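Local coordinates for single-stranded DNA-binding protein (Thermus aquaticus, PDB 2IHE), which binds single-stranded DNA and probably recruits partner proteins to it during DNA replication, recombination and repair, at residues 4-9 with 131-136; 56-61 with 99-104. All coordinates share one frame; numbering follows the deposited sequence.

In the fold
Contact 1 (4-9 with 131-136) is the seam between the two OB domains of one chain, buried, its centre about 8 Å from the centre of the chain, and packed against the second subunit. Contact 2 (56-61 with 99-104) lies wholly inside the first OB domain, farther out and partly buried, where parallel strands close the barrel. Both belong to the same curled sheet; their centres are about 17 Å apart, and V8 touches V99 between them. Along the chain, contact 2 is nested within the loop that contact 1 closes. Contact 1 is antiparallel and chiefly backbone bonds with aliphatic packing, whereas contact 2 is parallel and adds a water bridge and arginines whose acidic partners lie on neighbouring strands.

Contact 1: residues 4-9 with 131-136; sequences GLNQVF and VILMGN
Strands 5-9 and 131-136 pair antiparallel at the join between the two OB domains of the chain, so one sheet runs from the first fold into the second. L5 and M134 form a hydrogen-bonded pair, as do Q7 and I132; N6 with L133 and V8 with V131 are the non-hydrogen-bonded pairs. The inner bonds are firm: Q7 N gives to I132 O at 3.1 Å, and I132 N returns to Q7 O at 3.0 Å, both in the carbonyl plane. Toward the start of 4-9 the pairing slackens, the bond from L5 N to M134 O being weak at 3.5 Å.

On the face of L5, Q7, I132 and M134, L5 has CG anti to its own N (chi1 179°), which swings the branch across I132, with L5 CD2 3.8 Å from I132 CG1. I132 CG2 presses on Q7 CB at 3.3 Å, while the rest of the Q7 side chain bends away. F9 and I132 of the second subunit also pack here, against I132 and F9 respectively. The other face carries V8 beside V131. There N6 and L133 point the same way, side by side. N6 OD1 takes a bond from L82 N, while L133 CD2 rests against N6 OD1 at 3.6 Å.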
loop_
_atom_site.group_PDB
_atom_site.type_symbol
_atom_site.label_atom_id
_atom_site.label_comp_id
_atom_site.label_asym_id
_atom_site.label_seq_id
_atom_site.Cartn_x
_atom_site.Cartn_y
_atom_site.Cartn_z
ATOM N N GLY A 4 7.742 1.520 -13.082
ATOM C CA GLY A 4 7.003 0.288 -12.903
ATOM C C GLY A 4 6.821 0.041 -11.413
ATOM O O GLY A 4 7.790 -0.022 -10.655
ATOM N N LEU A 5 5.573 -0.081 -10.983
ATOM C CA LEU A 5 5.269 -0.332 -9.585
ATOM C C LEU A 5 4.343 -1.530 -9.559
ATOM O O LEU A 5 3.411 -1.621 -10.355
ATOM C CB LEU A 5 4.592 0.893 -8.965
ATOM C CG LEU A 5 4.151 0.841 -7.501
ATOM C CD1 LEU A 5 5.335 0.553 -6.596
ATOM C CD2 LEU A 5 3.516 2.167 -7.132
ATOM N N ASN A 6 4.618 -2.457 -8.649
ATOM C CA ASN A 6 3.825 -3.680 -8.518
ATOM C C ASN A 6 3.776 -4.104 -7.051
ATOM O O ASN A 6 4.684 -4.773 -6.569
ATOM C CB ASN A 6 4.451 -4.806 -9.355
ATOM C CG ASN A 6 3.502 -5.971 -9.578
ATOM O OD1 ASN A 6 2.681 -6.290 -8.719
ATOM N ND2 ASN A 6 3.622 -6.620 -10.732
ATOM N N GLN A 7 2.710 -3.717 -6.356
ATOM C CA GLN A 7 2.541 -4.034 -4.942
ATOM C C GLN A 7 1.172 -4.633 -4.566
ATOM O O GLN A 7 0.129 -4.089 -4.918
ATOM C CB GLN A 7 2.780 -2.767 -4.118
ATOM C CG GLN A 7 4.230 -2.350 -4.039
ATOM C CD GLN A 7 4.877 -2.783 -2.745
ATOM O OE1 GLN A 7 6.100 -2.914 -2.662
ATOM N NE2 GLN A 7 4.061 -2.997 -1.717
ATOM N N VAL A 8 1.181 -5.745 -3.837
ATOM C CA VAL A 8 -0.057 -6.392 -3.405
ATOM C C VAL A 8 -0.010 -6.630 -1.900
ATOM O O VAL A 8 1.002 -7.083 -1.370
ATOM C CB VAL A 8 -0.275 -7.762 -4.117
ATOM C CG1 VAL A 8 -1.522 -8.435 -3.582
ATOM C CG2 VAL A 8 -0.406 -7.568 -5.621
ATOM N N PHE A 9 -1.094 -6.285 -1.211
ATOM C CA PHE A 9 -1.211 -6.499 0.233
ATOM C C PHE A 9 -2.506 -7.243 0.501
ATOM O O PHE A 9 -3.577 -6.788 0.096
ATOM C CB PHE A 9 -1.260 -5.188 0.990
ATOM C CG PHE A 9 0.034 -4.469 1.020
ATOM C CD1 PHE A 9 0.170 -3.240 0.390
ATOM C CD2 PHE A 9 1.117 -5.001 1.700
ATOM C CE1 PHE A 9 1.371 -2.537 0.442
ATOM C CE2 PHE A 9 2.327 -4.305 1.761
ATOM C CZ PHE A 9 2.450 -3.068 1.127
ATOM N N VAL A 131 -4.302 -3.500 -4.156
ATOM C CA VAL A 131 -3.297 -3.598 -5.204
ATOM C C VAL A 131 -2.973 -2.197 -5.728
ATOM O O VAL A 131 -3.860 -1.354 -5.836
ATOM C CB VAL A 131 -3.808 -4.486 -6.375
ATOM C CG1 VAL A 131 -2.782 -4.549 -7.493
ATOM C CG2 VAL A 131 -4.094 -5.883 -5.867
ATOM N N ILE A 132 -1.694 -1.941 -6.009
ATOM C CA ILE A 132 -1.251 -0.659 -6.576
ATOM C C ILE A 132 -0.259 -0.938 -7.719
ATOM O O ILE A 132 0.795 -1.538 -7.517
ATOM C CB ILE A 132 -0.622 0.278 -5.497
ATOM C CG1 ILE A 132 -0.129 1.556 -6.173
ATOM C CG2 ILE A 132 0.486 -0.421 -4.742
ATOM C CD1 ILE A 132 0.198 2.681 -5.219
ATOM N N LEU A 133 -0.628 -0.530 -8.930
ATOM C CA LEU A 133 0.196 -0.756 -10.116
ATOM C C LEU A 133 0.390 0.502 -10.937
ATOM O O LEU A 133 -0.397 1.438 -10.859
ATOM C CB LEU A 133 -0.464 -1.772 -11.047
ATOM C CG LEU A 133 -0.769 -3.213 -10.649
ATOM C CD1 LEU A 133 -1.624 -3.807 -11.754
ATOM C CD2 LEU A 133 0.499 -4.028 -10.447
ATOM N N MET A 134 1.442 0.499 -11.746
ATOM C CA MET A 134 1.740 1.603 -12.652
ATOM C C MET A 134 2.462 1.008 -13.853
ATOM O O MET A 134 3.473 0.325 -13.725
ATOM C CB MET A 134 2.589 2.685 -11.971
ATOM C CG MET A 134 2.871 3.886 -12.866
ATOM S SD MET A 134 3.180 5.405 -11.941
ATOM C CE MET A 134 4.388 4.837 -10.737
ATOM N N GLY A 135 1.894 1.235 -15.024
ATOM C CA GLY A 135 2.476 0.709 -16.231
ATOM C C GLY A 135 1.959 1.498 -17.403
ATOM O O GLY A 135 1.578 2.662 -17.256
ATOM N N ASN A 136 1.927 0.857 -18.566
ATOM C CA ASN A 136 1.467 1.500 -19.785
ATOM C C ASN A 136 0.361 0.682 -20.406
ATOM O O ASN A 136 0.369 -0.542 -20.300
ATOM C CB ASN A 136 2.621 1.609 -20.783
ATOM C CG ASN A 136 3.695 2.555 -20.319
ATOM O OD1 ASN A 136 3.581 3.769 -20.487
ATOM N ND2 ASN A 136 4.744 2.010 -19.714
#

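Contact 2: residues 56-61 with 99-104; sequences VRLLGR and VRAEFI
Parallel pairing of strands 56-59 and 99-101 closes the OB barrel of the first domain, whose other neighbouring strands run antiparallel. R57 sits opposite R100, and its backbone bonds both ways: R57 N gives to V99 O at 3.0 Å, and A101 N gives to R57 O at 2.8 Å, the donor tilted 31° from the carbonyl plane. Beyond this the strands separate, and a water spans them, accepting from L59 N and donating to A101 O.

The R100 chain bends at chi2 (71°), which brings its guanidinium back under L59. L59 CD1 lies over one face, offset toward the rim and 3.3 Å from R100 NH2, the two side chains crossing at about a right angle; R57 O lies at the edge, in plane. R100 NH1 makes a salt bridge to E83, and R57 has its own partner in D31, on strand 29-38. A leucine in place of R100 would probably leave E83 without this salt-bridge mate and L59 without the flat surface beneath its methyl.

On the opposite face L58 reaches into the barrel. L58 CD1 meets A101 CB at 3.9 Å, and L58 CD2 meets I104 CD1 at 3.7 Å. At E102 and F103, which both face E79, strand 95-107 has a classic beta bulge and turns a corner, as strands do in the strongly curled barrel of an OB fold.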
loop_
_atom_site.group_PDB
_atom_site.type_symbol
_atom_site.label_atom_id
_atom_site.label_comp_id
_atom_site.label_asym_id
_atom_site.label_seq_id
_atom_site.Cartn_x
_atom_site.Cartn_y
_atom_site.Cartn_z
ATOM N N VAL A 56 -1.538 -17.957 -3.191
ATOM C CA VAL A 56 -0.320 -17.158 -3.174
ATOM C C VAL A 56 0.865 -18.101 -3.086
ATOM O O VAL A 56 0.842 -19.075 -2.333
ATOM C CB VAL A 56 -0.277 -16.175 -1.967
ATOM C CG1 VAL A 56 -1.629 -15.520 -1.785
ATOM C CG2 VAL A 56 0.163 -16.888 -0.706
ATOM N N ARG A 57 1.902 -17.809 -3.858
ATOM C CA ARG A 57 3.082 -18.651 -3.861
ATOM C C ARG A 57 4.287 -18.053 -3.142
ATOM O O ARG A 57 4.675 -16.910 -3.381
ATOM C CB ARG A 57 3.469 -18.992 -5.293
ATOM C CG ARG A 57 4.778 -19.749 -5.377
ATOM C CD ARG A 57 4.983 -20.376 -6.743
ATOM N NE ARG A 57 3.981 -21.391 -7.030
ATOM C CZ ARG A 57 4.082 -22.270 -8.019
ATOM N NH1 ARG A 57 5.141 -22.256 -8.819
ATOM N NH2 ARG A 57 3.127 -23.170 -8.200
ATOM N N LEU A 58 4.871 -18.846 -2.253
ATOM C CA LEU A 58 6.045 -18.443 -1.494
ATOM C C LEU A 58 7.168 -19.394 -1.923
ATOM O O LEU A 58 6.961 -20.602 -2.010
ATOM C CB LEU A 58 5.745 -18.565 0.003
ATOM C CG LEU A 58 6.697 -17.948 1.029
ATOM C CD1 LEU A 58 6.949 -16.470 0.725
ATOM C CD2 LEU A 58 6.083 -18.134 2.405
ATOM N N LEU A 59 8.341 -18.847 -2.223
ATOM C CA LEU A 59 9.465 -19.667 -2.660
ATOM C C LEU A 59 10.662 -19.448 -1.771
ATOM O O LEU A 59 10.782 -18.409 -1.132
ATOM C CB LEU A 59 9.892 -19.301 -4.080
ATOM C CG LEU A 59 8.925 -19.395 -5.252
ATOM C CD1 LEU A 59 9.631 -18.959 -6.529
ATOM C CD2 LEU A 59 8.417 -20.812 -5.371
ATOM N N GLY A 60 11.558 -20.425 -1.742
ATOM C CA GLY A 60 12.770 -20.290 -0.954
ATOM C C GLY A 60 12.680 -20.380 0.559
ATOM O O GLY A 60 11.731 -20.936 1.119
ATOM N N ARG A 61 13.693 -19.818 1.216
ATOM C CA ARG A 61 13.795 -19.832 2.667
ATOM C C ARG A 61 12.517 -19.430 3.388
ATOM O O ARG A 61 12.252 -19.916 4.490
ATOM C CB ARG A 61 14.954 -18.943 3.132
ATOM C CG ARG A 61 15.308 -19.131 4.600
ATOM C CD ARG A 61 15.648 -20.590 4.881
ATOM N NE ARG A 61 15.503 -20.951 6.289
ATOM C CZ ARG A 61 15.613 -22.194 6.751
ATOM N NH1 ARG A 61 15.871 -23.188 5.914
ATOM N NH2 ARG A 61 15.459 -22.448 8.044
ATOM N N VAL A 99 -0.361 -14.367 -7.498
ATOM C CA VAL A 99 0.224 -13.523 -6.476
ATOM C C VAL A 99 1.470 -14.249 -5.981
ATOM O O VAL A 99 1.434 -15.441 -5.667
ATOM C CB VAL A 99 -0.726 -13.301 -5.279
ATOM C CG1 VAL A 99 -0.056 -12.409 -4.246
ATOM C CG2 VAL A 99 -2.010 -12.673 -5.746
ATOM N N ARG A 100 2.577 -13.518 -5.945
ATOM C CA ARG A 100 3.857 -14.036 -5.483
ATOM C C ARG A 100 4.178 -13.349 -4.157
ATOM O O ARG A 100 4.352 -12.135 -4.101
ATOM C CB ARG A 100 4.943 -13.730 -6.511
ATOM C CG ARG A 100 6.335 -14.128 -6.068
ATOM C CD ARG A 100 6.530 -15.640 -6.047
ATOM N NE ARG A 100 7.823 -15.977 -5.463
ATOM C CZ ARG A 100 8.990 -15.573 -5.955
ATOM N NH1 ARG A 100 9.025 -14.820 -7.050
ATOM N NH2 ARG A 100 10.122 -15.909 -5.343
ATOM N N ALA A 101 4.239 -14.134 -3.090
ATOM C CA ALA A 101 4.518 -13.594 -1.780
ATOM C C ALA A 101 6.013 -13.436 -1.542
ATOM O O ALA A 101 6.782 -14.373 -1.717
ATOM C CB ALA A 101 3.901 -14.491 -0.703
ATOM N N GLU A 102 6.418 -12.232 -1.157
ATOM C CA GLU A 102 7.812 -11.953 -0.851
ATOM C C GLU A 102 7.985 -12.292 0.621
ATOM O O GLU A 102 9.043 -12.765 1.044
ATOM C CB GLU A 102 8.130 -10.473 -1.085
ATOM C CG GLU A 102 7.949 -10.005 -2.523
ATOM C CD GLU A 102 7.679 -8.511 -2.600
ATOM O OE1 GLU A 102 7.482 -7.885 -1.532
ATOM O OE2 GLU A 102 7.652 -7.965 -3.725
ATOM N N PHE A 103 6.931 -12.034 1.395
ATOM C CA PHE A 103 6.912 -12.318 2.830
ATOM C C PHE A 103 5.492 -12.645 3.260
ATOM O O PHE A 103 4.535 -12.332 2.560
ATOM C CB PHE A 103 7.341 -11.106 3.667
ATOM C CG PHE A 103 8.596 -10.424 3.200
ATOM C CD1 PHE A 103 8.524 -9.297 2.387
ATOM C CD2 PHE A 103 9.847 -10.875 3.612
ATOM C CE1 PHE A 103 9.675 -8.624 2.002
ATOM C CE2 PHE A 103 11.007 -10.206 3.228
ATOM C CZ PHE A 103 10.922 -9.083 2.422
ATOM N N ILE A 104 5.366 -13.280 4.418
ATOM C CA ILE A 104 4.059 -13.575 4.998
ATOM C C ILE A 104 4.206 -13.502 6.510
ATOM O O ILE A 104 5.296 -13.695 7.052
ATOM C CB ILE A 104 3.490 -14.988 4.629
ATOM C CG1 ILE A 104 4.363 -16.094 5.225
ATOM C CG2 ILE A 104 3.351 -15.124 3.126
ATOM C CD1 ILE A 104 3.738 -17.470 5.147
HETATM O O HOH W 1 8.789 -16.145 -2.060
#